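Local coordinates for anophensin (PDB 6XMB), which inhibits activation of the host kallikrein-kinin system as a mosquito salivary anticoagulant, and weakly inhibits the alternative pathway of complement, at residues Y28-R31 against A32-V36; D19-F22 against T23-A26. All coordinates share one frame; numbering follows the deposited sequence.

Contact 1: Y28-R31 against A32-V36; sequences YLHR and AKYGV
Two successive turns of the long alpha-helix 6-49 meet here, in an all-helical protein of the aegyptin C-terminal domain family, and the side chains that touch lie one turn apart: H30 with Y34, and Y28 with A32. Four i to i+4 backbone hydrogen bonds hold the turns together, from A32 N to Y28 O (2.9 Å), K33 N to L29 O, Y34 N to H30 O, and G35 N to R31 O (2.8 Å). On the outer side of the helix the imidazole of H30 and the phenol ring of Y34 lie obliquely, with centroids 4.7 Å apart and planes at 59°. H30 CG lies beside its own carbonyl carbon (chi1 153°), while the Y34 ring leans back toward the preceding turn, and H30 ND1 comes within 3.1 Å of Y34 CE1. On the buried side A32 CB packs against the Y28 ring, 4.1 Å from CZ. That ring sits among F76, Y77 and F80 of helix 59-80, meeting Y77 edge-to-face, while its hydroxyl is hydrogen-bonded to E73. R31 and A32 tie the same turns to helix 92-116, the first by a salt bridge to E99 and the second by its carbonyl oxygen to the hydroxyl of Y102. K33 reaches out of the chain to form a salt bridge with D19 of the second subunit. The backbone oxygen of H30, already bonded to Y34 N, also lies at the edge of the Y34 ring and in its plane, 3.2 Å from CD1.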
ATOM      1  N   TYR A  28       0.506   5.787   4.401  1.00 41.64           N
ATOM      2  CA  TYR A  28       1.747   5.598   3.652  1.00 39.57           C
ATOM      3  C   TYR A  28       1.569   6.041   2.204  1.00 39.26           C
ATOM      4  O   TYR A  28       2.386   6.781   1.662  1.00 39.53           O
ATOM      5  CB  TYR A  28       2.218   4.122   3.692  1.00 40.87           C
ATOM      6  CG  TYR A  28       3.237   3.899   2.580  1.00 39.58           C
ATOM      7  CD1 TYR A  28       4.573   4.183   2.786  1.00 39.43           C
ATOM      8  CD2 TYR A  28       2.837   3.539   1.299  1.00 38.59           C
ATOM      9  CE1 TYR A  28       5.487   4.078   1.769  1.00 37.62           C
ATOM     10  CE2 TYR A  28       3.723   3.446   0.283  1.00 38.81           C
ATOM     11  CZ  TYR A  28       5.059   3.704   0.525  1.00 38.78           C
ATOM     12  OH  TYR A  28       5.964   3.616  -0.494  1.00 37.17           O
ATOM     13  N   LEU A  29       0.506   5.568   1.549  1.00 36.29           N
ATOM     14  CA  LEU A  29       0.304   5.888   0.139  1.00 37.33           C
ATOM     15  C   LEU A  29       0.162   7.374  -0.064  1.00 38.45           C
ATOM     16  O   LEU A  29       0.669   7.928  -1.045  1.00 37.24           O
ATOM     17  CB  LEU A  29      -0.942   5.197  -0.387  1.00 38.38           C
ATOM     18  CG  LEU A  29      -0.749   3.794  -0.908  1.00 42.77           C
ATOM     19  CD1 LEU A  29      -2.095   3.226  -1.363  1.00 43.94           C
ATOM     20  CD2 LEU A  29       0.248   3.851  -2.039  1.00 41.15           C
ATOM     21  N   HIS A  30      -0.592   8.019   0.832  1.00 38.21           N
ATOM     22  CA  HIS A  30      -0.821   9.447   0.752  1.00 39.15           C
ATOM     23  C   HIS A  30       0.496  10.208   0.862  1.00 37.87           C
ATOM     24  O   HIS A  30       0.772  11.095   0.058  1.00 40.13           O
ATOM     25  CB  HIS A  30      -1.826   9.850   1.849  1.00 41.68           C
ATOM     26  CG  HIS A  30      -1.701  11.271   2.319  1.00 46.29           C
ATOM     27  ND1 HIS A  30      -2.224  12.342   1.620  1.00 53.50           N
ATOM     28  CD2 HIS A  30      -1.133  11.796   3.434  1.00 45.10           C
ATOM     29  CE1 HIS A  30      -1.982  13.464   2.279  1.00 54.54           C
ATOM     30  NE2 HIS A  30      -1.319  13.161   3.384  1.00 51.75           N
ATOM     31  N   ARG A  31       1.327   9.864   1.847  1.00 37.65           N
ATOM     32  CA  ARG A  31       2.638  10.507   1.966  1.00 37.43           C
ATOM     33  C   ARG A  31       3.483  10.292   0.721  1.00 36.22           C
ATOM     34  O   ARG A  31       4.195  11.201   0.285  1.00 36.08           O
ATOM     35  CB  ARG A  31       3.393   9.959   3.181  1.00 36.80           C
ATOM     36  CG  ARG A  31       2.647  10.124   4.495  1.00 38.74           C
ATOM     37  CD  ARG A  31       2.467  11.615   4.825  1.00 40.50           C
ATOM     38  NE  ARG A  31       3.727  12.299   5.072  1.00 39.00           N
ATOM     39  CZ  ARG A  31       3.810  13.560   5.512  1.00 44.79           C
ATOM     40  NH1 ARG A  31       2.704  14.262   5.768  1.00 41.89           N
ATOM     41  NH2 ARG A  31       4.996  14.116   5.702  1.00 41.64           N
ATOM     42  N   ALA A  32       3.442   9.081   0.149  1.00 35.36           N
ATOM     43  CA  ALA A  32       4.264   8.800  -1.027  1.00 33.99           C
ATOM     44  C   ALA A  32       3.793   9.612  -2.220  1.00 36.48           C
ATOM     45  O   ALA A  32       4.613  10.154  -2.966  1.00 34.73           O
ATOM     46  CB  ALA A  32       4.237   7.297  -1.354  1.00 33.72           C
ATOM     47  N   LYS A  33       2.473   9.743  -2.392  1.00 33.70           N
ATOM     48  CA  LYS A  33       1.946  10.522  -3.510  1.00 38.57           C
ATOM     49  C   LYS A  33       2.306  11.992  -3.375  1.00 39.96           C
ATOM     50  O   LYS A  33       2.716  12.633  -4.348  1.00 41.26           O
ATOM     51  CB  LYS A  33       0.430  10.369  -3.617  1.00 42.18           C
ATOM     52  CG  LYS A  33      -0.149  11.270  -4.697  1.00 46.57           C
ATOM     53  CD  LYS A  33      -1.675  11.413  -4.619  1.00 51.45           C
ATOM     54  CE  LYS A  33      -2.364  10.098  -4.950  1.00 52.33           C
ATOM     55  NZ  LYS A  33      -3.456  10.194  -5.991  1.00 59.47           N
ATOM     56  N   TYR A  34       2.150  12.557  -2.181  1.00 41.53           N
ATOM     57  CA  TYR A  34       2.443  13.975  -2.042  1.00 40.79           C
ATOM     58  C   TYR A  34       3.942  14.224  -1.986  1.00 37.99           C
ATOM     59  O   TYR A  34       4.397  15.302  -2.353  1.00 39.87           O
ATOM     60  CB  TYR A  34       1.701  14.544  -0.825  1.00 43.78           C
ATOM     61  CG  TYR A  34       0.199  14.744  -1.103  1.00 50.72           C
ATOM     62  CD1 TYR A  34      -0.744  13.757  -0.788  1.00 51.09           C
ATOM     63  CD2 TYR A  34      -0.268  15.909  -1.699  1.00 55.52           C
ATOM     64  CE1 TYR A  34      -2.111  13.934  -1.057  1.00 54.59           C
ATOM     65  CE2 TYR A  34      -1.636  16.091  -1.970  1.00 62.21           C
ATOM     66  CZ  TYR A  34      -2.547  15.102  -1.648  1.00 61.09           C
ATOM     67  OH  TYR A  34      -3.888  15.296  -1.925  1.00 67.55           O
ATOM     68  N   GLY A  35       4.733  13.242  -1.583  1.00 39.11           N
ATOM     69  CA  GLY A  35       6.164  13.338  -1.837  1.00 38.92           C
ATOM     70  C   GLY A  35       6.476  13.585  -3.308  1.00 38.46           C
ATOM     71  O   GLY A  35       7.227  14.489  -3.656  1.00 40.83           O
ATOM     72  N   VAL A  36       5.872  12.788  -4.184  1.00 35.48           N
ATOM     73  CA  VAL A  36       6.127  12.961  -5.615  1.00 38.46           C
ATOM     74  C   VAL A  36       5.698  14.348  -6.064  1.00 40.88           C
ATOM     75  O   VAL A  36       6.448  15.056  -6.743  1.00 39.19           O
ATOM     76  CB  VAL A  36       5.434  11.833  -6.406  1.00 36.83           C
ATOM     77  CG1 VAL A  36       5.364  12.143  -7.893  1.00 39.62           C
ATOM     78  CG2 VAL A  36       6.193  10.550  -6.185  1.00 34.50           C
TER

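Contact 2: D19-F22 against T23-A26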
ATOM      1  N   ASP A  19      -8.310  -3.026  10.840  1.00 33.27           N
ATOM      2  CA  ASP A  19      -8.834  -1.847  10.156  1.00 37.33           C
ATOM      3  C   ASP A  19      -7.876  -0.658  10.280  1.00 35.92           C
ATOM      4  O   ASP A  19      -7.628   0.052   9.301  1.00 32.93           O
ATOM      5  CB  ASP A  19     -10.217  -1.508  10.747  1.00 41.28           C
ATOM      6  CG  ASP A  19     -11.058  -0.591   9.839  1.00 46.78           C
ATOM      7  OD1 ASP A  19     -10.770  -0.482   8.621  1.00 45.66           O
ATOM      8  OD2 ASP A  19     -12.027   0.022  10.363  1.00 49.80           O
ATOM      9  N   PHE A  20      -7.343  -0.412  11.484  1.00 40.17           N
ATOM     10  CA  PHE A  20      -6.381   0.672  11.644  1.00 39.35           C
ATOM     11  C   PHE A  20      -5.089   0.372  10.892  1.00 36.36           C
ATOM     12  O   PHE A  20      -4.470   1.294  10.344  1.00 34.97           O
ATOM     13  CB  PHE A  20      -6.082   0.930  13.116  1.00 36.93           C
ATOM     14  CG  PHE A  20      -5.272   2.176  13.360  1.00 39.89           C
ATOM     15  CD1 PHE A  20      -5.708   3.408  12.890  1.00 42.35           C
ATOM     16  CD2 PHE A  20      -4.086   2.127  14.082  1.00 42.44           C
ATOM     17  CE1 PHE A  20      -4.965   4.571  13.115  1.00 46.22           C
ATOM     18  CE2 PHE A  20      -3.334   3.296  14.309  1.00 43.04           C
ATOM     19  CZ  PHE A  20      -3.771   4.509  13.824  1.00 43.63           C
ATOM     20  N   ASP A  21      -4.656  -0.900  10.868  1.00 40.17           N
ATOM     21  CA  ASP A  21      -3.506  -1.285  10.030  1.00 40.06           C
ATOM     22  C   ASP A  21      -3.715  -0.865   8.588  1.00 38.15           C
ATOM     23  O   ASP A  21      -2.831  -0.273   7.973  1.00 37.88           O
ATOM     24  CB  ASP A  21      -3.258  -2.792  10.061  1.00 38.49           C
ATOM     25  CG  ASP A  21      -2.446  -3.240  11.254  1.00 40.79           C
ATOM     26  OD1 ASP A  21      -1.969  -2.385  12.024  1.00 42.13           O
ATOM     27  OD2 ASP A  21      -2.291  -4.476  11.417  1.00 45.06           O
ATOM     28  N   PHE A  22      -4.890  -1.156   8.030  1.00 32.37           N
ATOM     29  CA  PHE A  22      -5.190  -0.691   6.681  1.00 35.80           C
ATOM     30  C   PHE A  22      -5.162   0.829   6.594  1.00 36.19           C
ATOM     31  O   PHE A  22      -4.714   1.385   5.585  1.00 38.45           O
ATOM     32  CB  PHE A  22      -6.539  -1.234   6.209  1.00 39.42           C
ATOM     33  CG  PHE A  22      -6.474  -2.673   5.760  1.00 40.92           C
ATOM     34  CD1 PHE A  22      -5.767  -3.015   4.629  1.00 38.61           C
ATOM     35  CD2 PHE A  22      -7.099  -3.671   6.482  1.00 39.06           C
ATOM     36  CE1 PHE A  22      -5.676  -4.299   4.220  1.00 37.60           C
ATOM     37  CE2 PHE A  22      -7.014  -4.977   6.071  1.00 41.30           C
ATOM     38  CZ  PHE A  22      -6.297  -5.295   4.934  1.00 38.99           C
ATOM     39  N   THR A  23      -5.619   1.520   7.640  1.00 32.03           N
ATOM     40  CA  THR A  23      -5.572   2.981   7.629  1.00 32.83           C
ATOM     41  C   THR A  23      -4.134   3.470   7.539  1.00 30.29           C
ATOM     42  O   THR A  23      -3.817   4.338   6.733  1.00 34.73           O
ATOM     43  CB  THR A  23      -6.244   3.568   8.875  1.00 35.53           C
ATOM     44  OG1 THR A  23      -7.655   3.526   8.721  1.00 38.54           O
ATOM     45  CG2 THR A  23      -5.824   5.052   9.041  1.00 36.00           C
ATOM     46  N   LYS A  24      -3.253   2.919   8.375  1.00 39.29           N
ATOM     47  CA  LYS A  24      -1.846   3.290   8.339  1.00 38.27           C
ATOM     48  C   LYS A  24      -1.234   3.053   6.953  1.00 39.48           C
ATOM     49  O   LYS A  24      -0.425   3.859   6.471  1.00 37.68           O
ATOM     50  CB  LYS A  24      -1.091   2.500   9.407  1.00 39.43           C
ATOM     51  CG  LYS A  24      -0.922   3.300  10.661  1.00 41.94           C
ATOM     52  CD  LYS A  24      -1.289   2.510  11.858  1.00 44.84           C
ATOM     53  CE  LYS A  24      -0.171   1.603  12.290  1.00 46.52           C
ATOM     54  NZ  LYS A  24      -0.767   0.591  13.212  1.00 46.63           N
ATOM     55  N   LYS A  25      -1.625   1.971   6.290  1.00 38.64           N
ATOM     56  CA  LYS A  25      -1.111   1.727   4.946  1.00 38.96           C
ATOM     57  C   LYS A  25      -1.619   2.787   3.973  1.00 41.58           C
ATOM     58  O   LYS A  25      -0.877   3.220   3.088  1.00 41.74           O
ATOM     59  CB  LYS A  25      -1.490   0.310   4.494  1.00 36.36           C
ATOM     60  CG  LYS A  25      -0.727  -0.784   5.251  1.00 37.05           C
ATOM     61  CD  LYS A  25      -1.302  -2.222   5.037  1.00 40.64           C
ATOM     62  CE  LYS A  25      -0.470  -3.270   5.806  1.00 43.22           C
ATOM     63  NZ  LYS A  25      -0.979  -4.709   5.743  1.00 43.83           N
ATOM     64  N   ALA A  26      -2.869   3.247   4.146  1.00 33.65           N
ATOM     65  CA  ALA A  26      -3.397   4.293   3.276  1.00 34.01           C
ATOM     66  C   ALA A  26      -2.714   5.628   3.544  1.00 36.88           C
ATOM     67  O   ALA A  26      -2.575   6.451   2.625  1.00 35.21           O
ATOM     68  CB  ALA A  26      -4.905   4.442   3.458  1.00 34.57           C
TER
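K24, one turn further along helix 6-49 than F20, sets its CD methylene over one face of the F20 ring and carries its ammonium group on to D21. The closest approach is K24 CD to F20 CE2, at 3.3 Å, with CD also 3.6 Å from F20 CD2, a packing of methylene against ring. With chi1 of -171° F20 CG points away from the backbone N, which sends the ring forward along the helix to meet K24. T23 approaches the same ring obliquely, its CB 4.1 Å from F20 CD1. Bends at chi2 and chi3 turn the K24 chain back toward the preceding turn, and NZ ends 3.4 Å from D21 OD1 in a salt bridge whose hydrogen bond is weak. Beneath the side chains the backbone runs in regular helical bonds, among them K24 N to F20 O at 2.8 Å and K25 N to D21 O at 3.1 Å. K25, by contrast, extends its chain beyond CG and stands far from the F22 ring, NZ 5.5 Å from the centroid, at most a weak cation-pi attraction. The stronger partner of K25 is E73 of the second subunit; F22 packs on V36 of that subunit. K24 thus joins apolar packing to a long, weak ion pair within its own helix, whereas K25 NZ makes its salt bridge across the subunit interface and a weak hydrogen bond to Y90 of its own chain.

In the fold
Contacts 1 and 2 follow one another along helix 6-49, contact 2 nearer its start, and their centres lie about 14 Å apart. Contact 1 is close to the middle of the chain, about 4 Å from its centre, where helices 59-80 and 92-116 pack beside it; contact 2 is about 15 Å out. The second subunit joins them: residues of contact 1 in one chain meet those of contact 2 in the other, A32 packing on F22 and L29 on K25 of the second subunit. E73 serves both contacts, contact 1 within its own chain and contact 2 across the interface.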